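Local coordinates for pentatricopeptide repeat-containing protein 10, chloroplastic (Zea mays, PDB 4M59) that binds specific single-stranded RNA elements in chloroplast intergenic regions, stabilising the transcripts by blocking exonucleases that would otherwise degrade them, at residues 510-515 against 535-540; 462-467 against 496-501; 436-441 against 470-475. The protein carries 4 engineered substitutions. All blocks are in the same frame, centred on the assembly; numbering follows the deposited sequence.

Contact 1. Residues 510-515 against 535-540. With nucleotides of chain C.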
# COMPACT_ATOMS: atom_id res chain seq x y z
N ASP A 510 5.46 -21.24 -24.18
CA ASP A 510 6.56 -22.01 -23.67
C ASP A 510 7.22 -21.26 -22.55
O ASP A 510 7.47 -21.82 -21.49
CB ASP A 510 7.56 -22.17 -24.79
CG ASP A 510 7.94 -20.85 -25.40
OD1 ASP A 510 7.35 -19.83 -24.98
OD2 ASP A 510 8.80 -20.82 -26.30
N GLY A 511 7.48 -19.98 -22.77
CA GLY A 511 8.29 -19.20 -21.87
C GLY A 511 7.57 -18.78 -20.63
O GLY A 511 8.17 -18.25 -19.71
N MET A 512 6.26 -18.99 -20.60
CA MET A 512 5.46 -18.66 -19.44
C MET A 512 5.41 -19.86 -18.52
O MET A 512 5.57 -19.73 -17.31
CB MET A 512 4.05 -18.28 -19.85
CG MET A 512 3.97 -17.00 -20.62
SD MET A 512 2.40 -16.73 -21.44
CE MET A 512 1.36 -16.48 -20.03
N GLU A 513 5.21 -21.03 -19.10
CA GLU A 513 5.13 -22.25 -18.33
C GLU A 513 6.39 -22.44 -17.52
O GLU A 513 6.35 -22.96 -16.43
CB GLU A 513 4.92 -23.44 -19.26
CG GLU A 513 3.61 -23.40 -19.98
CD GLU A 513 3.22 -24.75 -20.52
OE1 GLU A 513 4.02 -25.33 -21.28
OE2 GLU A 513 2.13 -25.23 -20.20
N THR A 514 7.50 -21.99 -18.07
CA THR A 514 8.77 -22.08 -17.39
C THR A 514 8.78 -21.16 -16.20
O THR A 514 9.38 -21.46 -15.17
CB THR A 514 9.89 -21.65 -18.32
OG1 THR A 514 9.81 -22.41 -19.52
CG2 THR A 514 11.22 -21.89 -17.69
N ALA A 515 8.09 -20.04 -16.33
CA ALA A 515 8.09 -19.03 -15.29
C ALA A 515 7.10 -19.39 -14.21
O ALA A 515 7.35 -19.22 -13.04
CB ALA A 515 7.74 -17.70 -15.88
N LEU A 535 -4.40 -18.59 -17.67
CA LEU A 535 -5.69 -19.13 -18.04
C LEU A 535 -6.07 -18.69 -19.43
O LEU A 535 -6.68 -19.44 -20.17
CB LEU A 535 -6.74 -18.68 -17.06
CG LEU A 535 -8.10 -19.30 -17.30
CD1 LEU A 535 -7.97 -20.77 -17.16
CD2 LEU A 535 -9.08 -18.77 -16.29
N SER A 536 -5.71 -17.46 -19.77
CA SER A 536 -6.09 -16.91 -21.06
C SER A 536 -5.21 -17.43 -22.17
O SER A 536 -5.64 -17.58 -23.29
CB SER A 536 -6.02 -15.39 -21.04
OG SER A 536 -6.38 -14.87 -22.29
N ILE A 537 -3.95 -17.71 -21.85
CA ILE A 537 -3.06 -18.22 -22.86
C ILE A 537 -3.41 -19.66 -23.21
O ILE A 537 -3.36 -20.04 -24.37
CB ILE A 537 -1.58 -18.08 -22.44
CG1 ILE A 537 -0.68 -18.40 -23.62
CG2 ILE A 537 -1.24 -18.96 -21.28
CD1 ILE A 537 -0.95 -17.57 -24.82
N TYR A 538 -3.80 -20.44 -22.22
CA TYR A 538 -4.19 -21.82 -22.47
C TYR A 538 -5.51 -21.81 -23.20
O TYR A 538 -5.77 -22.67 -24.04
CB TYR A 538 -4.34 -22.59 -21.16
CG TYR A 538 -3.06 -22.91 -20.44
CD1 TYR A 538 -1.86 -22.98 -21.11
CD2 TYR A 538 -3.05 -23.15 -19.09
CE1 TYR A 538 -0.69 -23.26 -20.45
CE2 TYR A 538 -1.89 -23.43 -18.42
CZ TYR A 538 -0.72 -23.49 -19.10
OH TYR A 538 0.43 -23.78 -18.43
N ALA A 539 -6.35 -20.85 -22.87
CA ALA A 539 -7.65 -20.77 -23.48
C ALA A 539 -7.52 -20.30 -24.91
O ALA A 539 -8.29 -20.69 -25.77
CB ALA A 539 -8.53 -19.83 -22.71
N LYS A 540 -6.55 -19.44 -25.16
CA LYS A 540 -6.33 -18.96 -26.51
C LYS A 540 -5.87 -20.07 -27.44
O LYS A 540 -5.85 -19.91 -28.65
CB LYS A 540 -5.36 -17.78 -26.52
CG LYS A 540 -6.02 -16.47 -26.20
CD LYS A 540 -5.01 -15.36 -26.08
CE LYS A 540 -5.68 -14.08 -25.65
NZ LYS A 540 -4.71 -12.98 -25.50
P U C 15 -5.26 -8.98 -23.45
OP1 U C 15 -4.20 -9.36 -22.50
OP2 U C 15 -5.03 -9.12 -24.91
O5' U C 15 -6.58 -9.80 -23.09
C5' U C 15 -6.56 -11.23 -22.99
C4' U C 15 -7.90 -11.76 -22.54
O4' U C 15 -8.36 -10.99 -21.40
C3' U C 15 -9.03 -11.65 -23.54
O3' U C 15 -9.01 -12.74 -24.44
C2' U C 15 -10.27 -11.70 -22.64
O2' U C 15 -10.66 -13.02 -22.32
C1' U C 15 -9.78 -10.97 -21.39
N1 U C 15 -10.22 -9.57 -21.33
C2 U C 15 -11.44 -9.30 -20.73
O2 U C 15 -12.14 -10.18 -20.26
N3 U C 15 -11.79 -7.98 -20.71
C4 U C 15 -11.08 -6.91 -21.22
O4 U C 15 -11.54 -5.77 -21.12
C5 U C 15 -9.83 -7.27 -21.82
C6 U C 15 -9.46 -8.55 -21.86
P U C 16 -9.11 -12.48 -26.02
OP1 U C 16 -8.76 -13.74 -26.72
OP2 U C 16 -8.35 -11.24 -26.32
O5' U C 16 -10.66 -12.20 -26.24
C5' U C 16 -11.65 -13.18 -25.89
C4' U C 16 -12.98 -12.83 -26.51
O4' U C 16 -13.62 -11.79 -25.71
C3' U C 16 -12.93 -12.26 -27.92
O3' U C 16 -12.94 -13.30 -28.88
C2' U C 16 -14.22 -11.46 -27.98
O2' U C 16 -15.35 -12.25 -28.26
C1' U C 16 -14.30 -10.89 -26.57
N1 U C 16 -13.67 -9.57 -26.43
C2 U C 16 -14.46 -8.46 -26.69
O2 U C 16 -15.63 -8.54 -27.01
N3 U C 16 -13.82 -7.26 -26.55
C4 U C 16 -12.50 -7.05 -26.20
O4 U C 16 -12.07 -5.89 -26.11
C5 U C 16 -11.76 -8.24 -25.95
C6 U C 16 -12.35 -9.43 -26.08
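Met512 and Ile537 form the apolar half of this contact, and Glu513 and Tyr538 the polar half. The methyl CE of Met512 lies 3.8 Å from CG2 of Ile537, while SD of Met512 passes the other branch, 4.1 Å from Ile537 CG1. A bend at the last torsion (chi3 69°) turns the methyl of Met512 onto the isoleucine, and this flexible thioether suits the uneven surface of a branched side chain. Both residues are buried, and Asn503 of helix 493-504 also touches Met512.

The other half is held by a single hydrogen bond and opens to solvent at Glu513, which is partly exposed. With CG anti to the carbonyl carbon (chi1 -65°), the extended glutamate carries its carboxylate to the tyrosine hydroxyl. There Tyr538 OH donates to Glu513 OE2 over 2.9 Å, using the anti lone pair of that oxygen. Ring and carboxylate planes stand 76° apart. Tyrosine suits its place because its ring is buried, touching Met543 and Val550, yet its hydroxyl reaches the acid. Putting an alanine in place of Glu513 would probably leave the buried tyrosine's hydroxyl without this acceptor and its ring freer to shift.

Segment 535-540 also meets the RNA: Ser536 OG approaches C4' of U15 of chain C at 3.5 Å, and Lys540 CE comes within 3.3 Å of OP1 of U16 of chain C. Segment 510-515 belongs to predicted repeat 13 and segment 535-540 to predicted repeat 14, so this is the repeat-to-repeat packing of a pentatricopeptide superhelix, whose first helices line the RNA-binding groove.

Contact 2. Residues 462-467 against 496-501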
# COMPACT_ATOMS: atom_id res chain seq x y z
N LEU A 462 12.54 -3.53 -16.48
CA LEU A 462 12.24 -2.48 -17.44
C LEU A 462 12.58 -2.93 -18.83
O LEU A 462 11.78 -2.81 -19.75
CB LEU A 462 13.07 -1.24 -17.12
CG LEU A 462 12.46 -0.15 -16.26
CD1 LEU A 462 11.69 -0.74 -15.12
CD2 LEU A 462 13.56 0.73 -15.74
N LEU A 463 13.78 -3.45 -18.97
CA LEU A 463 14.27 -3.92 -20.24
C LEU A 463 13.39 -5.03 -20.71
O LEU A 463 13.13 -5.18 -21.89
CB LEU A 463 15.69 -4.44 -20.09
CG LEU A 463 16.39 -4.88 -21.37
CD1 LEU A 463 16.70 -3.68 -22.22
CD2 LEU A 463 17.65 -5.64 -21.05
N LEU A 464 12.91 -5.82 -19.78
CA LEU A 464 12.07 -6.92 -20.13
C LEU A 464 10.79 -6.38 -20.68
O LEU A 464 10.37 -6.73 -21.76
CB LEU A 464 11.80 -7.74 -18.90
CG LEU A 464 11.23 -9.11 -19.15
CD1 LEU A 464 12.06 -9.80 -20.18
CD2 LEU A 464 11.29 -9.85 -17.87
N GLN A 465 10.16 -5.50 -19.91
CA GLN A 465 8.92 -4.90 -20.32
C GLN A 465 9.12 -4.18 -21.63
O GLN A 465 8.25 -4.18 -22.49
CB GLN A 465 8.43 -3.92 -19.25
CG GLN A 465 7.86 -4.60 -18.03
CD GLN A 465 7.40 -3.62 -16.97
OE1 GLN A 465 7.96 -2.54 -16.81
NE2 GLN A 465 6.36 -4.00 -16.23
N CYS A 466 10.29 -3.57 -21.77
CA CYS A 466 10.64 -2.82 -22.97
C CYS A 466 10.58 -3.69 -24.21
O CYS A 466 10.22 -3.22 -25.29
CB CYS A 466 12.03 -2.22 -22.82
SG CYS A 466 12.23 -0.60 -23.61
N TYR A 467 10.94 -4.96 -24.07
CA TYR A 467 10.95 -5.87 -25.20
C TYR A 467 9.55 -6.35 -25.49
O TYR A 467 9.22 -6.73 -26.59
CB TYR A 467 11.82 -7.09 -24.91
CG TYR A 467 13.32 -6.91 -25.05
CD1 TYR A 467 13.89 -6.58 -26.26
CD2 TYR A 467 14.16 -7.12 -23.98
CE1 TYR A 467 15.24 -6.44 -26.40
CE2 TYR A 467 15.52 -6.97 -24.11
CZ TYR A 467 16.06 -6.63 -25.32
OH TYR A 467 17.41 -6.49 -25.46
N LEU A 496 10.37 -12.97 -12.25
CA LEU A 496 9.55 -14.04 -12.76
C LEU A 496 8.17 -13.54 -13.07
O LEU A 496 7.45 -14.10 -13.87
CB LEU A 496 9.45 -15.17 -11.74
CG LEU A 496 10.74 -15.86 -11.33
CD1 LEU A 496 10.47 -16.81 -10.21
CD2 LEU A 496 11.30 -16.60 -12.50
N ARG A 497 7.78 -12.46 -12.40
CA ARG A 497 6.48 -11.86 -12.62
C ARG A 497 6.49 -11.14 -13.94
O ARG A 497 5.61 -11.31 -14.76
CB ARG A 497 6.19 -10.88 -11.49
CG ARG A 497 4.82 -10.27 -11.52
CD ARG A 497 4.73 -9.17 -10.48
NE ARG A 497 3.51 -8.40 -10.63
CZ ARG A 497 2.32 -8.81 -10.23
NH1 ARG A 497 1.26 -8.04 -10.41
NH2 ARG A 497 2.17 -10.00 -9.68
N THR A 498 7.53 -10.35 -14.15
CA THR A 498 7.69 -9.59 -15.37
C THR A 498 7.85 -10.51 -16.58
O THR A 498 7.77 -10.07 -17.71
CB THR A 498 8.89 -8.64 -15.24
OG1 THR A 498 8.80 -7.93 -14.00
CG2 THR A 498 8.93 -7.64 -16.36
N LEU A 499 8.04 -11.79 -16.33
CA LEU A 499 8.26 -12.75 -17.40
C LEU A 499 7.00 -13.44 -17.84
O LEU A 499 6.82 -13.70 -19.01
CB LEU A 499 9.30 -13.79 -16.99
CG LEU A 499 10.73 -13.45 -17.37
CD1 LEU A 499 11.66 -14.51 -16.86
CD2 LEU A 499 10.83 -13.35 -18.85
N VAL A 500 6.14 -13.77 -16.89
CA VAL A 500 4.87 -14.37 -17.22
C VAL A 500 4.09 -13.40 -18.08
O VAL A 500 3.40 -13.79 -19.01
CB VAL A 500 4.08 -14.65 -15.97
CG1 VAL A 500 2.68 -15.00 -16.31
CG2 VAL A 500 4.72 -15.76 -15.21
N ILE A 501 4.24 -12.13 -17.76
CA ILE A 501 3.54 -11.07 -18.46
C ILE A 501 4.14 -10.80 -19.83
O ILE A 501 3.43 -10.72 -20.82
CB ILE A 501 3.58 -9.78 -17.64
CG1 ILE A 501 2.64 -9.92 -16.45
CG2 ILE A 501 3.17 -8.60 -18.46
CD1 ILE A 501 2.70 -8.77 -15.50
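Helices 462-467 and 496-501 run side by side in the same direction, their short axes only 1° from parallel and 9.7 Å apart at closest approach. The backbones come nearest at Gln465 and Thr498, whose CA atoms are 6.9 Å apart. Such closeness suits threonine, whose short side chain lets the backbones come this near.

Its methyl is the hub of the contact. Thr498 CG2 lies 3.6 Å from Leu464 CD2 and likewise 3.6 Å from CG of Gln465, so it sits against two successive residues of helix 462-467. Leu464 runs alongside the threonine in the opposite sense. Its CG stands anti to the backbone N (chi1 -165°), which extends Leu464 CD2 across the gap to 3.5 Å from the carbonyl O of Thr498. Leu464 CD2 also meets Leu499 CD2 at 3.7 Å, the two leucines crossing at about a right angle. Ile476 and Ile479 of helix 473-483 pack on this pair, Ile476 against Leu499 and Ile479 against Leu464. Gln465 touches with CG, the aliphatic start of its chain, which suits a residue that is partly exposed.

No hydrogen bond joins the two segments. With CG2 of Thr498 anti to the backbone N, OG1 stands beside that nitrogen, where it is hydrogen-bonded to Val494 O and to Ser461 OG, the latter on helix 458-468. The chemistry therefore implies that adjacent repeats adhere here by apolar packing, while the hydroxyl of the hub is satisfied within and between the same two helices.

Contact 3. Residues 436-441 against 470-475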
# COMPACT_ATOMS: atom_id res chain seq x y z
N GLY A 436 8.28 0.53 -25.71
CA GLY A 436 8.75 -0.70 -26.29
C GLY A 436 10.06 -0.47 -27.00
O GLY A 436 10.68 -1.39 -27.49
N ASP A 437 10.48 0.78 -27.03
CA ASP A 437 11.68 1.17 -27.75
C ASP A 437 12.90 0.49 -27.16
O ASP A 437 13.72 1.11 -26.52
CB ASP A 437 11.85 2.67 -27.67
CG ASP A 437 12.77 3.20 -28.71
OD1 ASP A 437 13.89 2.68 -28.84
OD2 ASP A 437 12.36 4.13 -29.42
N TRP A 438 13.02 -0.81 -27.41
CA TRP A 438 14.07 -1.61 -26.81
C TRP A 438 15.41 -1.37 -27.44
O TRP A 438 16.43 -1.60 -26.83
CB TRP A 438 13.72 -3.07 -26.94
CG TRP A 438 13.44 -3.48 -28.33
CD1 TRP A 438 12.23 -3.56 -28.93
CD2 TRP A 438 14.40 -3.86 -29.31
NE1 TRP A 438 12.36 -3.98 -30.22
CE2 TRP A 438 13.69 -4.17 -30.48
CE3 TRP A 438 15.78 -3.99 -29.31
CZ2 TRP A 438 14.32 -4.58 -31.63
CZ3 TRP A 438 16.41 -4.39 -30.46
CH2 TRP A 438 15.68 -4.68 -31.60
N SER A 439 15.40 -0.94 -28.69
CA SER A 439 16.64 -0.73 -29.39
C SER A 439 17.43 0.31 -28.65
O SER A 439 18.63 0.20 -28.47
CB SER A 439 16.35 -0.29 -30.82
OG SER A 439 17.50 -0.39 -31.63
N THR A 440 16.74 1.34 -28.20
CA THR A 440 17.41 2.36 -27.44
C THR A 440 17.69 1.82 -26.07
O THR A 440 18.66 2.20 -25.43
CB THR A 440 16.54 3.60 -27.31
OG1 THR A 440 15.85 3.83 -28.54
CG2 THR A 440 17.38 4.79 -26.98
N ALA A 441 16.83 0.93 -25.61
CA ALA A 441 16.98 0.39 -24.28
C ALA A 441 18.27 -0.37 -24.18
O ALA A 441 18.97 -0.31 -23.17
CB ALA A 441 15.83 -0.49 -23.96
N GLY A 470 7.28 -4.12 -27.58
CA GLY A 470 7.79 -4.12 -28.93
C GLY A 470 7.38 -5.38 -29.66
O GLY A 470 6.72 -5.31 -30.69
N GLY A 471 7.77 -6.53 -29.12
CA GLY A 471 7.49 -7.80 -29.77
C GLY A 471 8.76 -8.59 -29.92
O GLY A 471 8.78 -9.66 -30.51
N ASN A 472 9.82 -8.04 -29.37
CA ASN A 472 11.14 -8.61 -29.45
C ASN A 472 11.25 -9.80 -28.54
O ASN A 472 11.51 -9.65 -27.36
CB ASN A 472 12.16 -7.57 -29.05
CG ASN A 472 13.57 -7.99 -29.34
OD1 ASN A 472 13.93 -9.14 -29.17
ND2 ASN A 472 14.38 -7.05 -29.77
N VAL A 473 11.07 -10.98 -29.09
CA VAL A 473 11.05 -12.19 -28.31
C VAL A 473 12.45 -12.72 -28.09
O VAL A 473 12.69 -13.47 -27.16
CB VAL A 473 10.26 -13.25 -29.02
CG1 VAL A 473 8.80 -12.95 -28.88
CG2 VAL A 473 10.63 -13.27 -30.45
N ALA A 474 13.37 -12.34 -28.94
CA ALA A 474 14.72 -12.85 -28.85
C ALA A 474 15.50 -12.23 -27.70
O ALA A 474 16.52 -12.76 -27.28
CB ALA A 474 15.45 -12.65 -30.15
N GLY A 475 15.02 -11.10 -27.21
CA GLY A 475 15.66 -10.42 -26.11
C GLY A 475 15.09 -10.89 -24.80
O GLY A 475 15.73 -10.79 -23.76
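Corresponding inter-helix turns of two neighbouring pentatricopeptide repeats meet here, each running through glycine into an N-cap, and Trp438 of one packs against Asn472 of the other. The asparagine stands over the centre of one indole face, its amide plane 87° from the ring, with Asn472 ND2 only 3.0 Å from Trp438 CE2. Asn472 CB makes a CH-pi contact, 3.9 Å from the centroid of the Trp438 five-membered ring. Asn472 suits both tasks: as N-cap its OD1 accepts from Gly475 N at 3.0 Å, which fixes the amide's rotation and presents the NH2 to the indole. With CG anti to the backbone N (chi1 -170°), the amide reaches over the ring.

Gly470 CA lies at the indole's edge, 4.5 Å from Trp438 CD1. The backbones come nearest where Gly436 CA is 3.9 Å from Gly470 N; a side chain on Gly436 would collide with that nitrogen, and its positive phi likewise calls for glycine.

Asp437 occupies the N-cap position of helix 438-449. Helix 458-468 lies between the two turns in sequence and sends Tyr467 against both Trp438 and Asn472, while on helix 438-449 itself Ser439 is hydrogen-bonded to Leu20 of the second subunit.

The three contacts follow one another along the superhelix, each joining neighbouring repeats. Contacts 3 and 2 interlock, their segments alternating along the chain and their centres about 11 Å apart; Tyr467 O of contact 2 probably accepts a hydrogen bond from Asn472 N of contact 3 at 3.1 Å. Contact 1 comes next, its centre about 14 Å from that of contact 2, and Met512 CE packs 3.5 Å from Val500 O. Contacts 1 and 3 do not touch. Toward the RNA they differ: contact 1 reaches U15 and U16 of chain C directly, contact 2 has its nearest atom about 4 Å away, and contact 3, nearest atom about 9 Å, instead faces the second subunit.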